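Local atomic coordinates of heme peroxidase (Bacteroides thetaiotaomicron, PDB entry 2GVK), a protein that probably uses hydrogen peroxide and a heme cofactor to oxidise dyes and other substrates, as dye-decolorizing peroxidases do. Residues F9-I13 / V174-E178; Y170-V174 / D241-V245; L110-R114 / Y262-Y266; G70-A75 / G107-F111. One frame throughout, in Å; residues are numbered along the deposited sequence. Where two conformers were deposited one is given.

In the fold
The four contacts show how one beta-barrel chain is closed by different kinds of joint. Interaction 4 pairs neighbouring strands of the eight-stranded antiparallel sheet, and interaction 3, which shares Leu110 and Phe111 with it, spans the interior from strand 109-115 to strand 258-267, its centre about 4 Å from that of the chain. Interaction 2 continues from there: Val245 O lies 2.8 Å from Tyr266 N. Interaction 1 shares Val174 with interaction 2, their centres about 13 Å apart, and reaches the N-terminal segment. Interaction 4 lies about 21 Å, centre to centre, from both interactions 1 and 2. Ethanediol molecules are bound at interactions 2 and 4.

Interaction 1 of 4, residues F9-I13 / V174-E178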
loop_
_atom_site.group_PDB
_atom_site.type_symbol
_atom_site.label_atom_id
_atom_site.label_comp_id
_atom_site.label_asym_id
_atom_site.label_seq_id
_atom_site.Cartn_x
_atom_site.Cartn_y
_atom_site.Cartn_z
ATOM N N PHE A 9 19.981 14.095 26.216
ATOM C CA PHE A 9 21.082 14.569 25.315
ATOM C C PHE A 9 21.241 16.084 25.400
ATOM O O PHE A 9 21.494 16.751 24.396
ATOM C CB PHE A 9 20.810 14.140 23.884
ATOM C CG PHE A 9 20.509 12.668 23.744
ATOM C CD1 PHE A 9 21.359 11.703 24.334
ATOM C CD2 PHE A 9 19.375 12.229 23.031
ATOM C CE1 PHE A 9 21.076 10.324 24.225
ATOM C CE2 PHE A 9 19.095 10.859 22.905
ATOM C CZ PHE A 9 19.948 9.901 23.518
ATOM N N GLY A 10 21.104 16.616 26.619
ATOM C CA GLY A 10 21.218 18.053 26.863
ATOM C C GLY A 10 20.211 18.885 26.079
ATOM O O GLY A 10 20.425 20.078 25.855
ATOM N N GLY A 11 19.106 18.256 25.677
ATOM C CA GLY A 11 18.086 18.927 24.881
ATOM C C GLY A 11 18.451 19.045 23.397
ATOM O O GLY A 11 17.827 19.799 22.661
ATOM N N HIS A 12 19.446 18.300 22.965
ATOM C CA HIS A 12 19.870 18.348 21.579
ATOM C C HIS A 12 19.219 17.229 20.786
ATOM O O HIS A 12 19.219 16.080 21.211
ATOM C CB HIS A 12 21.392 18.238 21.479
ATOM C CG HIS A 12 22.125 19.287 22.245
ATOM N ND1 HIS A 12 22.114 20.614 21.881
ATOM C CD2 HIS A 12 22.908 19.203 23.348
ATOM C CE1 HIS A 12 22.848 21.307 22.735
ATOM N NE2 HIS A 12 23.338 20.474 23.636
ATOM N N ILE A 13 18.672 17.573 19.635
ATOM C CA ILE A 13 18.036 16.604 18.754
ATOM C C ILE A 13 19.106 15.929 17.883
ATOM O O ILE A 13 19.821 16.603 17.145
ATOM C CB ILE A 13 17.005 17.289 17.816
ATOM C CG1 ILE A 13 16.086 18.231 18.608
ATOM C CG2 ILE A 13 16.191 16.238 17.041
ATOM C CD1 ILE A 13 15.381 17.570 19.766
ATOM N N VAL A 174 23.764 7.547 20.596
ATOM C CA VAL A 174 23.896 8.984 20.791
ATOM C C VAL A 174 24.759 9.354 22.018
ATOM O O VAL A 174 24.565 8.852 23.095
ATOM C CB VAL A 174 22.490 9.659 20.928
ATOM C CG1 VAL A 174 22.627 11.172 21.100
ATOM C CG2 VAL A 174 21.618 9.351 19.714
ATOM N N ILE A 175 25.717 10.250 21.795
ATOM C CA ILE A 175 26.548 10.808 22.863
ATOM C C ILE A 175 25.687 11.493 23.906
ATOM O O ILE A 175 24.785 12.289 23.575
ATOM C CB ILE A 175 27.548 11.827 22.293
ATOM C CG1 ILE A 175 28.505 11.153 21.307
ATOM C CG2 ILE A 175 28.346 12.509 23.423
ATOM C CD1 ILE A 175 29.337 12.145 20.479
ATOM N N GLY A 176 25.968 11.199 25.178
ATOM C CA GLY A 176 25.273 11.829 26.286
ATOM C C GLY A 176 26.138 12.794 27.086
ATOM O O GLY A 176 27.106 13.383 26.580
ATOM N N GLU A 177 25.809 12.937 28.351
ATOM C CA GLU A 177 26.417 13.968 29.155
ATOM C C GLU A 177 27.890 13.673 29.538
ATOM O O GLU A 177 28.579 14.554 30.042
ATOM C CB GLU A 177 25.552 14.249 30.378
ATOM C CG GLU A 177 24.196 14.936 29.981
ATOM C CD GLU A 177 24.401 16.286 29.218
ATOM O OE1 GLU A 177 24.799 17.282 29.868
ATOM O OE2 GLU A 177 24.120 16.345 27.999
ATOM N N GLU A 178 28.370 12.466 29.213
ATOM C CA GLU A 178 29.790 12.127 29.365
ATOM C C GLU A 178 30.701 12.994 28.443
ATOM O O GLU A 178 31.910 13.055 28.642
ATOM C CB GLU A 178 30.022 10.635 29.090
ATOM C CG GLU A 178 29.908 10.221 27.590
ATOM C CD GLU A 178 28.460 9.996 27.123
ATOM O OE1 GLU A 178 27.525 10.170 27.942
ATOM O OE2 GLU A 178 28.270 9.582 25.932
#
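Phe9 lays its ring across Val174, and this single overlap carries most of the contact. It joins two loops: residues 9-12 form a type I' beta turn near the N-terminus, while Val174 begins the loop that leaves helix 169-173. The methyl CG1 of Val174 stands over the middle of the ring in a CH-pi contact, 3.5 Å from the centroid and 11° off the normal. With CG1 anti to the backbone N (chi1 -179°), Val174 presents this branch to the ring face, and its CB comes within 3.6 Å of Phe9 CZ. At the ring's rim, near its plane, lies Gly176 CA. The bent side chain of Glu177 carries its carboxylate to the turn, where OE2 lies 3.3 Å from Gly10 N at an angle too poor for a hydrogen bond.

Behind this first shell, the turn is closed by the bond from His12 N to Phe9 O, with Gly10 and Gly11 both at positive phi. His12 ND1 is in turn hydrogen-bonded to Asp310, and Val174 also packs on Pro14 and Val17. Across from the turn, Glu178 OE2 takes Gly176 N at 2.9 Å, the donor coming from above the carboxylate plane.

Interaction 2 of 4, residues Y170-V174 / D241-V245. With EDO (1,2-ethanediol), chain K.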
loop_
_atom_site.group_PDB
_atom_site.type_symbol
_atom_site.label_atom_id
_atom_site.label_comp_id
_atom_site.label_asym_id
_atom_site.label_seq_id
_atom_site.Cartn_x
_atom_site.Cartn_y
_atom_site.Cartn_z
ATOM N N TYR A 170 18.560 4.904 20.726
ATOM C CA TYR A 170 19.238 6.220 20.927
ATOM C C TYR A 170 20.224 6.203 22.085
ATOM O O TYR A 170 21.237 6.895 22.057
ATOM C CB TYR A 170 18.222 7.339 21.123
ATOM C CG TYR A 170 17.488 7.654 19.885
ATOM C CD1 TYR A 170 18.073 8.416 18.888
ATOM C CD2 TYR A 170 16.219 7.143 19.660
ATOM C CE1 TYR A 170 17.427 8.677 17.729
ATOM C CE2 TYR A 170 15.557 7.395 18.492
ATOM C CZ TYR A 170 16.155 8.174 17.530
ATOM O OH TYR A 170 15.489 8.451 16.348
ATOM N N HIS A 171 19.925 5.422 23.111
ATOM C CA HIS A 171 20.804 5.305 24.225
ATOM C C HIS A 171 22.181 4.782 23.797
ATOM O O HIS A 171 23.198 5.130 24.390
ATOM C CB HIS A 171 20.198 4.381 25.282
ATOM C CG HIS A 171 21.140 4.021 26.376
ATOM N ND1 HIS A 171 21.550 4.926 27.337
ATOM C CD2 HIS A 171 21.769 2.855 26.663
ATOM C CE1 HIS A 171 22.388 4.329 28.166
ATOM N NE2 HIS A 171 22.543 3.074 27.775
ATOM N N PHE A 172 22.195 3.941 22.780
ATOM C CA PHE A 172 23.424 3.292 22.328
ATOM C C PHE A 172 24.085 3.984 21.156
ATOM O O PHE A 172 25.265 3.771 20.898
ATOM C CB PHE A 172 23.138 1.838 21.953
ATOM C CG PHE A 172 22.694 1.011 23.099
ATOM C CD1 PHE A 172 23.623 0.483 23.980
ATOM C CD2 PHE A 172 21.347 0.851 23.371
ATOM C CE1 PHE A 172 23.218 -0.244 25.068
ATOM C CE2 PHE A 172 20.935 0.136 24.465
ATOM C CZ PHE A 172 21.862 -0.432 25.298
ATOM N N ALA A 173 23.343 4.837 20.469
ATOM C CA ALA A 173 23.851 5.503 19.277
ATOM C C ALA A 173 24.263 6.945 19.521
ATOM O O ALA A 173 25.004 7.518 18.716
ATOM C CB ALA A 173 22.789 5.450 18.160
ATOM N N VAL A 174 23.764 7.547 20.596
ATOM C CA VAL A 174 23.896 8.984 20.791
ATOM C C VAL A 174 24.759 9.354 22.018
ATOM O O VAL A 174 24.565 8.852 23.095
ATOM C CB VAL A 174 22.490 9.659 20.928
ATOM C CG1 VAL A 174 22.627 11.172 21.100
ATOM C CG2 VAL A 174 21.618 9.351 19.714
ATOM N N ASP A 241 26.223 -5.004 28.040
ATOM C CA ASP A 241 25.255 -4.086 27.474
ATOM C C ASP A 241 25.950 -2.886 26.766
ATOM O O ASP A 241 25.540 -1.734 26.912
ATOM C CB ASP A 241 24.302 -3.592 28.539
ATOM C CG ASP A 241 22.963 -3.134 27.962
ATOM O OD1 ASP A 241 22.553 -3.677 26.900
ATOM O OD2 ASP A 241 22.320 -2.226 28.569
ATOM N N LEU A 242 27.035 -3.178 26.072
ATOM C CA LEU A 242 27.683 -2.218 25.224
ATOM C C LEU A 242 27.308 -2.567 23.784
ATOM O O LEU A 242 27.607 -3.659 23.312
ATOM C CB LEU A 242 29.172 -2.285 25.402
ATOM C CG LEU A 242 29.679 -1.892 26.792
ATOM C CD1 LEU A 242 31.140 -2.183 26.903
ATOM C CD2 LEU A 242 29.397 -0.434 27.075
ATOM N N LYS A 243 26.626 -1.654 23.118
ATOM C CA LYS A 243 26.032 -1.938 21.819
ATOM C C LYS A 243 26.116 -0.758 20.928
ATOM O O LYS A 243 26.228 0.386 21.397
ATOM C CB LYS A 243 24.551 -2.318 21.987
ATOM C CG LYS A 243 24.328 -3.431 22.951
ATOM C CD LYS A 243 22.889 -3.883 22.990
ATOM C CE LYS A 243 22.725 -5.109 23.900
ATOM N NZ LYS A 243 21.338 -5.588 23.947
ATOM N N ILE A 244 26.054 -1.022 19.625
ATOM C CA ILE A 244 25.935 0.012 18.637
ATOM C C ILE A 244 24.714 -0.292 17.744
ATOM O O ILE A 244 24.056 -1.325 17.905
ATOM C CB ILE A 244 27.209 0.126 17.778
ATOM C CG1 ILE A 244 27.333 -1.069 16.811
ATOM C CG2 ILE A 244 28.430 0.236 18.682
ATOM C CD1 ILE A 244 28.534 -0.981 15.856
ATOM N N VAL A 245 24.393 0.640 16.857
ATOM C CA VAL A 245 23.286 0.467 15.916
ATOM C C VAL A 245 23.886 0.298 14.541
ATOM O O VAL A 245 24.520 1.196 14.032
ATOM C CB VAL A 245 22.349 1.674 15.934
ATOM C CG1 VAL A 245 21.283 1.563 14.825
ATOM C CG2 VAL A 245 21.713 1.816 17.299
HETATM C C1 EDO K . 26.683 2.119 25.984
HETATM O O1 EDO K . 27.892 2.772 26.439
HETATM C C2 EDO K . 25.465 2.971 26.312
HETATM O O2 EDO K . 25.455 4.145 25.488
HETATM O O HOH W 1 27.766 2.764 22.025
#
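Phe172, near the C-terminal end of helix 169-173, turns its ring onto the loop that leads into strand 245-253, and nonpolar contact around this ring dominates. Its CG is anti to the carbonyl carbon (chi1 -64°), which lays the side chain alongside that of Lys243, the two pointing the same way. Phe172 CD1 comes within 3.6 Å of Lys243 CB, and further along the lysine CD sits over one face, toward the rim. On the opposite face the imidazole of His171 stands edge-on, its CD2 above the ring centre, so that the phenyl group is held from both faces. A smaller apolar touch, Ala173 CB to Val245 CG2 at 3.9 Å, extends the contact onto the first residue of strand 245-253.

Asp241 brings polar atoms to the ring: its O lies at the edge, near the plane, 3.3 Å from Phe172 CE1, and its carboxylate, turned 74° from the ring, lies beside CZ. Beyond the ring, Lys243 NZ makes its salt bridge with Glu167; its pairing with Asp241 OD1 is long.

No direct hydrogen bond joins the two segments. Instead, one water donates to both Phe172 O and Lys243 O, at 2.9 Å from each, tying helix end to loop. An ethanediol, probably from the crystallisation liquor, donates through O2 to His171 O at 2.7 Å and also bonds to Ser268.

The contact thus fastens helix 169-173 beside the start of strand 245-253, where Val245 pairs with Tyr266 of strand 258-267 and Ile244 packs against helix 270-281.

Interaction 3 of 4, residues L110-R114 / Y262-Y266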
loop_
_atom_site.group_PDB
_atom_site.type_symbol
_atom_site.label_atom_id
_atom_site.label_comp_id
_atom_site.label_asym_id
_atom_site.label_seq_id
_atom_site.Cartn_x
_atom_site.Cartn_y
_atom_site.Cartn_z
ATOM N N LEU A 110 30.859 12.283 5.182
ATOM C CA LEU A 110 29.997 11.134 4.909
ATOM C C LEU A 110 28.548 11.563 4.795
ATOM O O LEU A 110 28.038 12.288 5.650
ATOM C CB LEU A 110 30.109 10.082 6.032
ATOM C CG LEU A 110 29.083 8.911 5.974
ATOM C CD1 LEU A 110 29.365 7.958 4.839
ATOM C CD2 LEU A 110 29.053 8.170 7.297
ATOM N N PHE A 111 27.887 11.105 3.734
ATOM C CA PHE A 111 26.432 11.222 3.622
ATOM C C PHE A 111 25.847 9.847 3.513
ATOM O O PHE A 111 26.280 9.038 2.672
ATOM C CB PHE A 111 26.031 12.085 2.394
ATOM C CG PHE A 111 26.426 13.518 2.512
ATOM C CD1 PHE A 111 25.708 14.380 3.302
ATOM C CD2 PHE A 111 27.562 14.003 1.865
ATOM C CE1 PHE A 111 26.076 15.710 3.424
ATOM C CE2 PHE A 111 27.931 15.354 1.986
ATOM C CZ PHE A 111 27.194 16.190 2.758
ATOM N N HIS A 112 24.888 9.558 4.399
ATOM C CA HIS A 112 24.184 8.288 4.421
ATOM C C HIS A 112 22.714 8.596 4.141
ATOM O O HIS A 112 22.015 9.163 4.984
ATOM C CB HIS A 112 24.395 7.614 5.780
ATOM C CG HIS A 112 23.606 6.350 5.979
ATOM N ND1 HIS A 112 23.221 5.906 7.238
ATOM C CD2 HIS A 112 23.185 5.414 5.105
ATOM C CE1 HIS A 112 22.582 4.759 7.115
ATOM N NE2 HIS A 112 22.522 4.445 5.830
ATOM N N ILE A 113 22.273 8.252 2.916
ATOM C CA ILE A 113 20.981 8.655 2.397
ATOM C C ILE A 113 20.112 7.412 2.209
ATOM O O ILE A 113 20.521 6.471 1.549
ATOM C CB ILE A 113 21.122 9.374 1.016
ATOM C CG1 ILE A 113 22.324 10.309 1.002
ATOM C CG2 ILE A 113 19.847 10.123 0.687
ATOM C CD1 ILE A 113 22.550 11.036 -0.331
ATOM N N ARG A 114 18.911 7.445 2.790
ATOM C CA ARG A 114 17.965 6.300 2.824
ATOM C C ARG A 114 16.560 6.766 2.416
ATOM O O ARG A 114 16.118 7.799 2.871
ATOM C CB ARG A 114 17.873 5.741 4.265
ATOM C CG ARG A 114 19.109 5.084 4.777
ATOM C CD ARG A 114 18.962 4.663 6.240
ATOM N NE ARG A 114 19.298 5.766 7.154
ATOM C CZ ARG A 114 19.555 5.609 8.459
ATOM N NH1 ARG A 114 19.532 4.402 9.005
ATOM N NH2 ARG A 114 19.874 6.668 9.205
ATOM N N TYR A 262 28.140 -3.176 2.894
ATOM C CA TYR A 262 28.564 -1.889 3.380
ATOM C C TYR A 262 28.165 -1.787 4.842
ATOM O O TYR A 262 26.984 -1.672 5.169
ATOM C CB TYR A 262 27.930 -0.748 2.545
ATOM C CG TYR A 262 28.689 0.571 2.624
ATOM C CD1 TYR A 262 28.637 1.350 3.777
ATOM C CD2 TYR A 262 29.481 1.021 1.563
ATOM C CE1 TYR A 262 29.343 2.511 3.880
ATOM C CE2 TYR A 262 30.193 2.208 1.661
ATOM C CZ TYR A 262 30.128 2.937 2.844
ATOM O OH TYR A 262 30.814 4.135 2.973
ATOM N N PHE A 263 29.151 -1.950 5.717
ATOM C CA PHE A 263 28.937 -1.831 7.139
ATOM C C PHE A 263 28.880 -0.390 7.545
ATOM O O PHE A 263 29.751 0.417 7.163
ATOM C CB PHE A 263 30.070 -2.516 7.912
ATOM C CG PHE A 263 30.032 -2.247 9.381
ATOM C CD1 PHE A 263 29.189 -2.953 10.192
ATOM C CD2 PHE A 263 30.765 -1.225 9.932
ATOM C CE1 PHE A 263 29.102 -2.661 11.590
ATOM C CE2 PHE A 263 30.677 -0.939 11.322
ATOM C CZ PHE A 263 29.858 -1.680 12.124
ATOM N N ILE A 264 27.866 -0.042 8.335
ATOM C CA ILE A 264 27.804 1.260 8.947
ATOM C C ILE A 264 27.258 1.090 10.375
ATOM O O ILE A 264 26.240 0.442 10.589
ATOM C CB ILE A 264 26.947 2.250 8.104
ATOM C CG1 ILE A 264 26.930 3.620 8.742
ATOM C CG2 ILE A 264 25.520 1.709 7.908
ATOM C CD1 ILE A 264 26.518 4.700 7.816
ATOM N N GLY A 265 27.994 1.620 11.343
ATOM C CA GLY A 265 27.665 1.465 12.748
ATOM C C GLY A 265 27.706 2.788 13.468
ATOM O O GLY A 265 28.737 3.486 13.448
ATOM N N TYR A 266 26.568 3.172 14.033
ATOM C CA TYR A 266 26.437 4.388 14.828
ATOM C C TYR A 266 26.568 4.063 16.317
ATOM O O TYR A 266 25.913 3.111 16.840
ATOM C CB TYR A 266 25.077 5.034 14.587
ATOM C CG TYR A 266 24.864 5.592 13.203
ATOM C CD1 TYR A 266 25.209 6.899 12.908
ATOM C CD2 TYR A 266 24.274 4.834 12.207
ATOM C CE1 TYR A 266 25.004 7.441 11.654
ATOM C CE2 TYR A 266 24.061 5.370 10.916
ATOM C CZ TYR A 266 24.405 6.682 10.660
ATOM O OH TYR A 266 24.181 7.249 9.408
#
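Ile264 sets its terminal methyl CD1 over one face of the His112 imidazole, 3.9 Å from the ring centroid, in a CH-pi contact displaced toward ND1. CD1 is 3.6 Å from His112 ND1. The extended side chain of Ile264, with CG1 anti to the backbone N (chi1 -178°), is what carries the methyl this far from its strand. The same methyl also touches Leu110 CD2, at 4.3 Å, and so meets two side chains of strand 109-115.

At the edge of the imidazole, close to its plane, Tyr266 OH and His112 ND1 share a hydrogen bond of 2.7 Å. It is nearly straight, at 163°, and either atom could be the donor. The two rings meet rim to rim, without stacking.

These side chains cross the interior of the antiparallel beta-barrel fold of dye-decolorizing peroxidases, joining strand 109-115 from the N-terminal family region to strand 258-267 from the C-terminal one. The strand axes stay 11.0 Å apart and run at about 100° to each other, leaving side chains alone to bridge the gap.

The buried hydroxyl of Tyr266 has a second partner in Thr68 of strand 66-72, which helps fix its position. Phe27 brings its ring to His112 and stacks on Tyr262, while Val188 packs against Leu110, Ile264 and Tyr266. In one of its two conformers the Arg114 guanidinium lies under the imidazole, on the face opposite to Ile264 CD1 and inclined to the ring, with His112 CE1 over its centre.

Interaction 4 of 4, residues G70-A75 / G107-F111; sequences GFGADA and GDLLF. With EDO (1,2-ethanediol), chain I.
Gly70 and Leu110 form the tight end of this contact, an antiparallel hydrogen-bonded pair closed by two bonds: Gly70 N to Leu110 O and Leu110 N to Gly70 O, each 2.9 Å. Next along the strands, Phe71 and Leu109 make a non-hydrogen-bonded pair whose side chains run side by side on one face of the sheet, Phe71 CD2 meeting Leu109 CD2 at 3.5 Å. The phenyl ring goes on to meet Phe80 edge-to-face and Cys46 of helix 38-59. Gly72, the N-cap residue of helix 73-79, gives its N to Asp108 O at 2.8 Å, with the donor above the carbonyl plane. Gly72 CA lies 3.9 Å from Gly107 O. Asp108 and Leu109 both face Tyr30 of strand 24-32 in a classic beta bulge.

Past the bulge the strands give way to a looser, wetter end. Ala75 CB still rests on Asp108 CB at 3.6 Å, but a water accepts from Ala75 N and donates to Asp108 OD1. An ethanediol, probably from the crystallisation liquor, takes Asp74 N on O1 and donates from O2 to Gly107 O, 2.6 Å away.

The first turn of the helix thus offers amide N-H groups that draw oxygen ligands. With Asp108 OD2 held by Leu32 N, both carboxylate oxygens receive hydrogen bonds, which would be expected to stabilise its negative charge beside the helix start.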
loop_
_atom_site.group_PDB
_atom_site.type_symbol
_atom_site.label_atom_id
_atom_site.label_comp_id
_atom_site.label_asym_id
_atom_site.label_seq_id
_atom_site.Cartn_x
_atom_site.Cartn_y
_atom_site.Cartn_z
ATOM N N GLY A 70 28.213 13.373 8.380
ATOM C CA GLY A 70 29.288 13.241 9.338
ATOM C C GLY A 70 30.596 13.792 8.825
ATOM O O GLY A 70 30.802 13.923 7.608
ATOM N N PHE A 71 31.501 14.056 9.762
ATOM C CA PHE A 71 32.810 14.651 9.472
ATOM C C PHE A 71 33.956 13.783 9.954
ATOM O O PHE A 71 33.953 13.319 11.096
ATOM C CB PHE A 71 32.924 16.036 10.153
ATOM C CG PHE A 71 31.821 16.969 9.800
ATOM C CD1 PHE A 71 30.612 16.902 10.452
ATOM C CD2 PHE A 71 31.959 17.863 8.758
ATOM C CE1 PHE A 71 29.552 17.719 10.080
ATOM C CE2 PHE A 71 30.881 18.713 8.397
ATOM C CZ PHE A 71 29.708 18.633 9.058
ATOM N N GLY A 72 34.991 13.661 9.119
ATOM C CA GLY A 72 36.222 12.973 9.492
ATOM C C GLY A 72 37.019 13.776 10.514
ATOM O O GLY A 72 36.793 14.965 10.698
ATOM N N ALA A 73 37.956 13.122 11.173
ATOM C CA ALA A 73 38.673 13.740 12.271
ATOM C C ALA A 73 39.513 14.927 11.805
ATOM O O ALA A 73 39.425 16.025 12.376
ATOM C CB ALA A 73 39.530 12.719 12.975
ATOM N N ASP A 74 40.319 14.728 10.760
ATOM C CA ASP A 74 41.152 15.819 10.247
ATOM C C ASP A 74 40.290 16.943 9.694
ATOM O O ASP A 74 40.582 18.129 9.912
ATOM C CB ASP A 74 42.096 15.321 9.149
ATOM C CG ASP A 74 43.254 14.484 9.688
ATOM O OD1 ASP A 74 43.445 14.411 10.937
ATOM O OD2 ASP A 74 43.981 13.914 8.859
ATOM N N ALA A 75 39.237 16.569 8.955
ATOM C CA ALA A 75 38.324 17.546 8.348
ATOM C C ALA A 75 37.663 18.422 9.393
ATOM O O ALA A 75 37.504 19.628 9.195
ATOM C CB ALA A 75 37.267 16.824 7.516
ATOM N N GLY A 107 38.589 9.902 4.146
ATOM C CA GLY A 107 37.225 10.378 4.020
ATOM C C GLY A 107 37.015 11.561 4.923
ATOM O O GLY A 107 37.322 11.495 6.103
ATOM N N ASP A 108 36.515 12.663 4.358
ATOM C CA ASP A 108 36.321 13.905 5.121
ATOM C C ASP A 108 34.857 14.143 5.461
ATOM O O ASP A 108 34.548 14.653 6.529
ATOM C CB ASP A 108 36.852 15.095 4.343
ATOM C CG ASP A 108 38.388 15.096 4.214
ATOM O OD1 ASP A 108 39.084 14.547 5.109
ATOM O OD2 ASP A 108 38.903 15.703 3.237
ATOM N N LEU A 109 33.969 13.825 4.504
ATOM C CA LEU A 109 32.522 13.960 4.688
ATOM C C LEU A 109 31.843 12.655 4.361
ATOM O O LEU A 109 32.181 12.007 3.365
ATOM C CB LEU A 109 31.938 15.050 3.772
ATOM C CG LEU A 109 32.454 16.477 3.900
ATOM C CD1 LEU A 109 31.728 17.360 2.889
ATOM C CD2 LEU A 109 32.292 17.026 5.331
ATOM N N LEU A 110 30.859 12.283 5.182
ATOM C CA LEU A 110 29.997 11.134 4.909
ATOM C C LEU A 110 28.548 11.563 4.795
ATOM O O LEU A 110 28.038 12.288 5.650
ATOM C CB LEU A 110 30.109 10.082 6.032
ATOM C CG LEU A 110 29.083 8.911 5.974
ATOM C CD1 LEU A 110 29.365 7.958 4.839
ATOM C CD2 LEU A 110 29.053 8.170 7.297
ATOM N N PHE A 111 27.887 11.105 3.734
ATOM C CA PHE A 111 26.432 11.222 3.622
ATOM C C PHE A 111 25.847 9.847 3.513
ATOM O O PHE A 111 26.280 9.038 2.672
ATOM C CB PHE A 111 26.031 12.085 2.394
ATOM C CG PHE A 111 26.426 13.518 2.512
ATOM C CD1 PHE A 111 25.708 14.380 3.302
ATOM C CD2 PHE A 111 27.562 14.003 1.865
ATOM C CE1 PHE A 111 26.076 15.710 3.424
ATOM C CE2 PHE A 111 27.931 15.354 1.986
ATOM C CZ PHE A 111 27.194 16.190 2.758
HETATM C C1 EDO I . 41.375 11.640 8.379
HETATM O O1 EDO I . 41.091 12.066 9.714
HETATM C C2 EDO I . 40.425 10.498 7.930
HETATM O O2 EDO I . 39.048 10.929 7.997
HETATM O O HOH W 2 39.002 13.914 7.850
#